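PDB 5U4Q: dTDP-glucose 4,6-dehydratase from Klebsiella pneumoniae, which binds NAD and probably uses it to remove water from dTDP-glucose, giving dTDP-4-dehydro-6-deoxy-glucose. Local coordinates for residues 140-145 with 302-307; 219-224 with 263-268; 164-169 with 256-261. All blocks are in the same frame, centred on the assembly; numbering follows the deposited sequence. Where two conformers were deposited one is given.

Contact 1 of 3, residues 140-145 with 302-307; sequences PFSTED and SADTQP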
# COMPACT_ATOMS: atom_id res chain seq x y z
N PRO A 140 23.16 -4.18 -7.65
CA PRO A 140 22.28 -3.01 -7.79
C PRO A 140 20.83 -3.33 -7.45
O PRO A 140 20.43 -4.46 -7.54
CB PRO A 140 22.34 -2.74 -9.29
CG PRO A 140 22.48 -4.09 -9.88
CD PRO A 140 23.44 -4.80 -8.95
N PHE A 141 20.05 -2.32 -7.09
CA PHE A 141 18.62 -2.52 -6.88
C PHE A 141 17.98 -2.87 -8.22
O PHE A 141 18.12 -2.12 -9.19
CB PHE A 141 17.95 -1.25 -6.31
CG PHE A 141 18.31 -0.92 -4.89
CD1 PHE A 141 18.48 -1.92 -3.91
CD2 PHE A 141 18.38 0.41 -4.48
CE1 PHE A 141 18.78 -1.58 -2.59
CE2 PHE A 141 18.65 0.74 -3.17
CZ PHE A 141 18.85 -0.25 -2.21
N SER A 142 17.25 -3.98 -8.26
CA SER A 142 16.62 -4.46 -9.47
C SER A 142 15.14 -4.68 -9.23
O SER A 142 14.71 -5.03 -8.12
CB SER A 142 17.26 -5.82 -9.85
OG SER A 142 16.48 -6.56 -10.78
N THR A 143 14.33 -4.48 -10.27
CA THR A 143 12.91 -4.78 -10.14
C THR A 143 12.63 -6.29 -9.93
O THR A 143 11.48 -6.69 -9.68
CB THR A 143 12.13 -4.30 -11.35
OG1 THR A 143 12.70 -4.84 -12.53
CG2 THR A 143 12.11 -2.77 -11.41
N GLU A 144 13.65 -7.13 -10.04
CA GLU A 144 13.48 -8.54 -9.69
C GLU A 144 13.50 -8.75 -8.16
O GLU A 144 13.09 -9.83 -7.68
CB GLU A 144 14.62 -9.38 -10.28
CG GLU A 144 14.63 -9.45 -11.78
CD GLU A 144 15.89 -10.07 -12.33
OE1 GLU A 144 16.67 -10.65 -11.54
OE2 GLU A 144 16.11 -9.96 -13.55
N ASP A 145 13.96 -7.75 -7.41
CA ASP A 145 14.15 -7.82 -5.96
C ASP A 145 12.85 -7.72 -5.18
O ASP A 145 11.87 -7.14 -5.67
CB ASP A 145 15.09 -6.73 -5.44
CG ASP A 145 16.47 -6.74 -6.10
OD1 ASP A 145 16.82 -7.75 -6.75
OD2 ASP A 145 17.18 -5.72 -5.96
N SER A 302 23.53 1.47 -5.99
CA SER A 302 23.37 1.46 -7.45
C SER A 302 22.05 0.80 -7.86
O SER A 302 21.46 0.04 -7.09
CB SER A 302 24.53 0.75 -8.14
OG SER A 302 24.72 -0.55 -7.60
N ALA A 303 21.61 1.11 -9.07
CA ALA A 303 20.34 0.61 -9.59
C ALA A 303 20.46 0.08 -11.01
O ALA A 303 21.22 0.63 -11.83
CB ALA A 303 19.30 1.71 -9.56
N ASP A 304 19.72 -0.97 -11.30
CA ASP A 304 19.71 -1.60 -12.62
C ASP A 304 18.60 -1.00 -13.50
O ASP A 304 17.40 -1.11 -13.17
CB ASP A 304 19.51 -3.11 -12.47
CG ASP A 304 19.49 -3.88 -13.82
OD1 ASP A 304 19.68 -3.29 -14.90
OD2 ASP A 304 19.30 -5.12 -13.79
N THR A 305 18.99 -0.40 -14.62
CA THR A 305 18.03 0.14 -15.58
C THR A 305 18.09 -0.55 -16.95
O THR A 305 17.60 0.02 -17.95
CB THR A 305 18.20 1.65 -15.74
OG1 THR A 305 19.52 1.94 -16.16
CG2 THR A 305 17.95 2.35 -14.42
N GLN A 306 18.63 -1.77 -17.01
CA GLN A 306 18.64 -2.54 -18.27
C GLN A 306 17.23 -2.77 -18.87
O GLN A 306 17.06 -2.72 -20.10
CB GLN A 306 19.40 -3.89 -18.10
CG GLN A 306 19.14 -5.00 -19.14
CD GLN A 306 17.93 -5.91 -18.83
OE1 GLN A 306 17.81 -6.43 -17.72
NE2 GLN A 306 17.09 -6.14 -19.82
N PRO A 307 16.23 -3.06 -18.01
CA PRO A 307 14.96 -3.31 -18.63
C PRO A 307 14.43 -2.09 -19.41
O PRO A 307 13.88 -2.26 -20.51
CB PRO A 307 14.07 -3.73 -17.46
CG PRO A 307 15.02 -4.37 -16.50
CD PRO A 307 16.27 -3.55 -16.62
O HOH W 1 16.73 -5.80 -13.42
O HOH W 2 15.74 -3.37 -12.73
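The ring of Phe-141 stacks on the ring of Tyr-133. Its CG is anti to the carbonyl carbon and beside the backbone N (chi1 -70°). The Asp-304 carboxylate is the other flat group. Its CG is anti to the backbone N, and the N-H of Gln-306 meets OD1 at 2.8 Å from above the carboxylate plane. This is an Asx turn that leads into helix 306-312.

Between the two segments the backbones form a single beta bridge of parallel type, Phe-141 with Ala-303. It joins the loop after strand 123-129 to the chain that leads into helix 306-312, at the surface of this Rossmann-type epimerase/dehydratase fold. Phe-141 is gripped at both its N-H and its carbonyl. Its N donates to Ser-302 O at 2.7 Å, in the carbonyl plane and on a lone pair. Its O accepts from Asp-304 N at 2.9 Å. That bond is nearly straight (177°), but the donor sits above the carbonyl plane. The Ala-303 CA-H also makes a bent C-H...O contact with this oxygen, and Asn-262 ND2 adds a weak bond to it.

Pro-140 follows a cis peptide bond and packs next to the bridge. Its CB lies 3.6 Å from Ser-302 OG. Its CG lies beside Asp-304 CB, the two side chains pointing the same way.

Residues 142-145 fold into a type I turn. Ser-142 OG accepts from Glu-144 N, an ST turn, and Asp-145 OD2 takes the Ser-142 N-H. Past the bridge, two waters link the segments. Water 2 accepts from Thr-143 N and donates to Asp-304 O. Water 1 lies 2.8 Å from Ser-142 OG and donates to Asp-304 OD2 at 2.7 Å.

Contact 2 of 3, residues 219-224 with 263-268; sequences DFTYID and IGNSSP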
# COMPACT_ATOMS: atom_id res chain seq x y z
N ASP A 219 21.87 8.69 -7.32
CA ASP A 219 21.35 8.44 -8.63
C ASP A 219 20.54 9.71 -8.98
O ASP A 219 19.40 9.86 -8.56
CB ASP A 219 20.47 7.19 -8.57
CG ASP A 219 20.07 6.68 -9.90
OD1 ASP A 219 19.66 7.48 -10.78
OD2 ASP A 219 20.15 5.45 -10.10
N PHE A 220 21.20 10.65 -9.67
CA PHE A 220 20.60 11.90 -10.12
C PHE A 220 20.47 11.85 -11.65
O PHE A 220 21.46 11.62 -12.36
CB PHE A 220 21.53 13.10 -9.78
CG PHE A 220 21.35 13.70 -8.39
CD1 PHE A 220 21.20 12.91 -7.27
CD2 PHE A 220 21.49 15.08 -8.22
CE1 PHE A 220 21.11 13.50 -6.00
CE2 PHE A 220 21.40 15.66 -6.96
CZ PHE A 220 21.22 14.87 -5.85
N THR A 221 19.26 12.10 -12.15
CA THR A 221 19.02 12.14 -13.58
C THR A 221 18.48 13.49 -13.98
O THR A 221 17.57 14.00 -13.33
CB THR A 221 18.02 11.07 -14.05
OG1 THR A 221 18.45 9.79 -13.62
CG2 THR A 221 17.92 11.05 -15.56
N TYR A 222 19.08 14.08 -15.02
CA TYR A 222 18.62 15.37 -15.54
C TYR A 222 17.18 15.27 -16.08
O TYR A 222 16.82 14.29 -16.75
CB TYR A 222 19.59 15.91 -16.58
CG TYR A 222 19.25 17.30 -17.02
CD1 TYR A 222 19.42 18.37 -16.15
CD2 TYR A 222 18.74 17.56 -18.28
CE1 TYR A 222 19.08 19.66 -16.52
CE2 TYR A 222 18.42 18.85 -18.66
CZ TYR A 222 18.56 19.89 -17.77
OH TYR A 222 18.22 21.19 -18.15
N ILE A 223 16.40 16.29 -15.77
CA ILE A 223 14.97 16.29 -16.13
C ILE A 223 14.70 15.98 -17.60
O ILE A 223 13.81 15.19 -17.89
CB ILE A 223 14.28 17.62 -15.68
CG1 ILE A 223 12.78 17.57 -15.97
CG2 ILE A 223 14.92 18.85 -16.30
CD1 ILE A 223 12.00 16.50 -15.23
N ASP A 224 15.46 16.53 -18.54
CA ASP A 224 15.16 16.24 -19.95
C ASP A 224 15.30 14.76 -20.30
O ASP A 224 14.56 14.26 -21.16
CB ASP A 224 16.02 17.07 -20.90
CG ASP A 224 15.67 18.55 -20.92
OD1 ASP A 224 14.78 19.01 -20.19
OD2 ASP A 224 16.35 19.27 -21.69
N ILE A 263 13.83 3.81 -13.21
CA ILE A 263 14.21 4.89 -14.13
C ILE A 263 15.26 5.74 -13.41
O ILE A 263 15.02 6.24 -12.32
CB ILE A 263 12.99 5.68 -14.60
CG1 ILE A 263 13.39 6.73 -15.64
CG2 ILE A 263 12.23 6.32 -13.44
CD1 ILE A 263 12.21 7.44 -16.25
N GLY A 264 16.43 5.88 -14.01
CA GLY A 264 17.52 6.58 -13.34
C GLY A 264 18.80 6.64 -14.16
O GLY A 264 18.79 6.36 -15.34
N ASN A 265 19.91 6.96 -13.49
CA ASN A 265 21.17 7.25 -14.20
C ASN A 265 22.30 6.42 -13.63
O ASN A 265 22.64 6.54 -12.45
CB ASN A 265 21.47 8.77 -14.06
CG ASN A 265 22.73 9.23 -14.80
OD1 ASN A 265 23.40 8.45 -15.49
ND2 ASN A 265 23.05 10.51 -14.64
N SER A 266 22.91 5.60 -14.50
CA SER A 266 24.02 4.72 -14.10
C SER A 266 25.39 5.40 -13.98
O SER A 266 26.34 4.76 -13.56
CB SER A 266 24.10 3.53 -15.06
OG SER A 266 24.31 3.96 -16.41
N SER A 267 25.51 6.68 -14.36
CA SER A 267 26.80 7.40 -14.23
C SER A 267 27.38 7.21 -12.84
O SER A 267 26.63 7.23 -11.88
CB SER A 267 26.63 8.90 -14.50
OG SER A 267 27.76 9.63 -14.00
N PRO A 268 28.73 7.05 -12.72
CA PRO A 268 29.39 6.82 -11.41
C PRO A 268 29.75 8.11 -10.65
O PRO A 268 30.52 8.06 -9.67
CB PRO A 268 30.65 6.05 -11.80
CG PRO A 268 31.03 6.65 -13.11
CD PRO A 268 29.74 7.09 -13.80
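Two hydrogen bonds reach Asn-265 from the 219-224 segment. Its backbone N donates to Asp-219 OD1 at 2.8 Å, and the bond is fairly straight (166°). OD1 receives it on its syn lone pair, the side of the other carboxylate oxygen. Asp-219 has CG anti to its backbone N (chi1 -169°), which brings the carboxylate up to this peptide. The second bond comes from the side-chain amide. Asn-265 ND2 donates to Phe-220 O at 3.0 Å, close to the planes of both the carbonyl and the amide.

The other end of the amide is held as well. Asn-265 OD1 accepts from Ser-267 N at 3.0 Å, with the donor above the C=O plane. Both polar atoms of the side chain are thus bonded, which fixes its rotation.

Packing surrounds these bonds. Thr-221 OG1 is anti to its carbonyl carbon and lies 3.2 Å from Asn-265 CB. It is also near Asn-265 N, but at a poor angle for a bond. Gly-264 has no side chain, and its CA lies only 3.5 Å from Asp-219 OD1. Phe-220 turns its side chain away from Asn-265. The Phe-220 ring meets that of Tyr-274, and the Phe-220 side chain lies about 8 Å from the bound NAD.

Backbone bonds to Thr-183 and Tyr-185 tie the strand 220-222 to strand 176-185. The turn at Asn-265 is an Asx turn, in the loop that follows strand 258-263 of the Rossmann-type parallel sheet and leads to helix 271-282.

Contact 3 of 3, residues 164-169 with 256-261; sequences MAHTYS and APYRVY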
# COMPACT_ATOMS: atom_id res chain seq x y z
N MSE A 164 -2.03 -2.13 -6.26
CA MSE A 164 -3.34 -1.74 -6.75
C MSE A 164 -3.35 -1.75 -8.27
O MSE A 164 -4.31 -2.21 -8.89
CB MSE A 164 -3.72 -0.38 -6.15
CG MSE A 164 -3.85 -0.48 -4.62
SE MSE A 164 -3.71 1.28 -3.72
CE MSE A 164 -5.38 2.10 -4.35
N ALA A 165 -2.28 -1.25 -8.90
CA ALA A 165 -2.15 -1.28 -10.36
C ALA A 165 -2.22 -2.73 -10.86
O ALA A 165 -2.95 -3.02 -11.83
CB ALA A 165 -0.85 -0.63 -10.82
N HIS A 166 -1.54 -3.63 -10.16
CA HIS A 166 -1.55 -5.04 -10.59
C HIS A 166 -2.98 -5.58 -10.60
O HIS A 166 -3.41 -6.21 -11.58
CB HIS A 166 -0.72 -5.92 -9.68
CG HIS A 166 -0.68 -7.32 -10.19
ND1 HIS A 166 -1.56 -8.30 -9.76
CD2 HIS A 166 0.05 -7.86 -11.19
CE1 HIS A 166 -1.35 -9.39 -10.48
NE2 HIS A 166 -0.38 -9.16 -11.34
N THR A 167 -3.73 -5.33 -9.52
CA THR A 167 -5.12 -5.81 -9.46
C THR A 167 -6.02 -5.23 -10.56
O THR A 167 -6.85 -5.93 -11.10
CB THR A 167 -5.80 -5.56 -8.07
OG1 THR A 167 -6.11 -4.18 -7.91
CG2 THR A 167 -4.98 -6.02 -6.94
N TYR A 168 -5.86 -3.96 -10.89
CA TYR A 168 -6.67 -3.34 -11.93
C TYR A 168 -6.27 -3.84 -13.33
O TYR A 168 -7.15 -4.03 -14.20
CB TYR A 168 -6.66 -1.81 -11.79
CG TYR A 168 -7.76 -1.35 -10.86
CD1 TYR A 168 -7.81 -1.77 -9.54
CD2 TYR A 168 -8.79 -0.54 -11.33
CE1 TYR A 168 -8.86 -1.41 -8.71
CE2 TYR A 168 -9.83 -0.15 -10.49
CZ TYR A 168 -9.87 -0.61 -9.19
OH TYR A 168 -10.90 -0.27 -8.34
N SER A 169 -4.99 -4.01 -13.55
CA SER A 169 -4.52 -4.62 -14.82
C SER A 169 -5.08 -6.03 -14.98
O SER A 169 -5.53 -6.42 -16.05
CB SER A 169 -3.00 -4.68 -14.90
OG SER A 169 -2.46 -3.38 -15.03
N ALA A 256 -0.88 -10.33 -16.31
CA ALA A 256 -1.68 -9.15 -16.59
C ALA A 256 -0.81 -8.13 -17.33
O ALA A 256 0.41 -8.20 -17.25
CB ALA A 256 -2.17 -8.55 -15.29
N PRO A 257 -1.44 -7.14 -17.99
CA PRO A 257 -0.69 -6.06 -18.70
C PRO A 257 -0.18 -5.03 -17.68
O PRO A 257 -0.66 -3.89 -17.63
CB PRO A 257 -1.74 -5.48 -19.66
CG PRO A 257 -3.03 -5.72 -18.95
CD PRO A 257 -2.88 -7.06 -18.29
N TYR A 258 0.80 -5.46 -16.90
CA TYR A 258 1.35 -4.74 -15.76
C TYR A 258 2.86 -4.80 -15.80
O TYR A 258 3.45 -5.88 -15.95
CB TYR A 258 0.88 -5.41 -14.48
CG TYR A 258 1.71 -5.20 -13.20
CD1 TYR A 258 1.39 -4.17 -12.30
CD2 TYR A 258 2.75 -6.06 -12.86
CE1 TYR A 258 2.12 -3.99 -11.14
CE2 TYR A 258 3.48 -5.89 -11.68
CZ TYR A 258 3.14 -4.86 -10.81
OH TYR A 258 3.87 -4.70 -9.65
N ARG A 259 3.50 -3.64 -15.67
CA ARG A 259 4.97 -3.58 -15.64
C ARG A 259 5.45 -2.49 -14.71
O ARG A 259 4.78 -1.45 -14.57
CB ARG A 259 5.55 -3.26 -17.02
CG ARG A 259 5.50 -4.37 -18.04
CD ARG A 259 6.40 -5.53 -17.67
NE ARG A 259 6.47 -6.48 -18.78
CZ ARG A 259 5.49 -7.33 -19.09
NH1 ARG A 259 5.64 -8.14 -20.13
NH2 ARG A 259 4.38 -7.37 -18.37
N VAL A 260 6.61 -2.72 -14.09
CA VAL A 260 7.28 -1.74 -13.23
C VAL A 260 8.73 -1.69 -13.71
O VAL A 260 9.34 -2.74 -13.97
CB VAL A 260 7.19 -2.02 -11.72
CG1 VAL A 260 7.95 -0.95 -10.95
CG2 VAL A 260 5.73 -2.10 -11.26
N TYR A 261 9.27 -0.48 -13.88
CA TYR A 261 10.65 -0.27 -14.27
C TYR A 261 11.37 0.72 -13.36
O TYR A 261 10.77 1.70 -12.90
CB TYR A 261 10.75 0.33 -15.68
CG TYR A 261 10.17 -0.57 -16.75
CD1 TYR A 261 10.89 -1.68 -17.23
CD2 TYR A 261 8.92 -0.31 -17.30
CE1 TYR A 261 10.34 -2.51 -18.19
CE2 TYR A 261 8.36 -1.14 -18.25
CZ TYR A 261 9.07 -2.24 -18.70
OH TYR A 261 8.50 -3.04 -19.66
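Helix 153-172 lies on the parallel sheet of this Rossmann-type fold, here against strand 258-263. Helix segment 164-169 and strand 258-261 run roughly antiparallel (153°), with their axes 8.7 Å apart.

An edge-to-face aromatic pair carries the contact. The imidazole edge of His-166 points at the face of Tyr-258, with planes at 86° and centroids 4.9 Å apart. His-166 CD2 makes the touch, 3.6 Å from Tyr-258 CD2 and offset toward the rim of the phenol ring. The His-166 CB lies over the same face, 4.0 Å from the ring centroid, as a CH-pi contact. Both side chains have CG anti to the backbone N, and they cross at about a right angle. Ala-165 CB adds an apolar touch at Tyr-258 CD1.

The YxxxK sequence of the family lies earlier in the same helix. His-166 also reaches the second subunit: its ND1 is hydrogen-bonded to Pro-150 O of that chain, while NE2 is hydrogen-bonded to Ser-254 OG. The hydroxyl of Tyr-258 is hydrogen-bonded to Pro-251 O.

Further along the helix, Ser-169 packs on the turn just before the strand. Its CB lies 4.0 Å from Ala-256 CB, and its O lies 3.5 Å from Pro-257 CD. Pro-257 is the centre of an inverse gamma turn, closed by a weak bond from Tyr-258 N to Ala-256 O.

From the N terminus, residues 140-145 come first, and contact 1 closes only when the chain reaches 302-307. Contacts 2 and 3 both nest inside that long loop. Helix segment 164-169 opens contact 3, and 219-224 opens contact 2. The chain then returns through 256-261, closing contact 3, and through 263-268, closing contact 2, so these two cross. Both reach the same parallel sheet: contact 3 ties a helix to strand 258-263, and contact 2 ties the loop after that strand to strand 220-222. Contact 1 touches both. Ala-303 packs on Asp-219 of contact 2, and Pro-307 on Tyr-261 of the 256-261 segment.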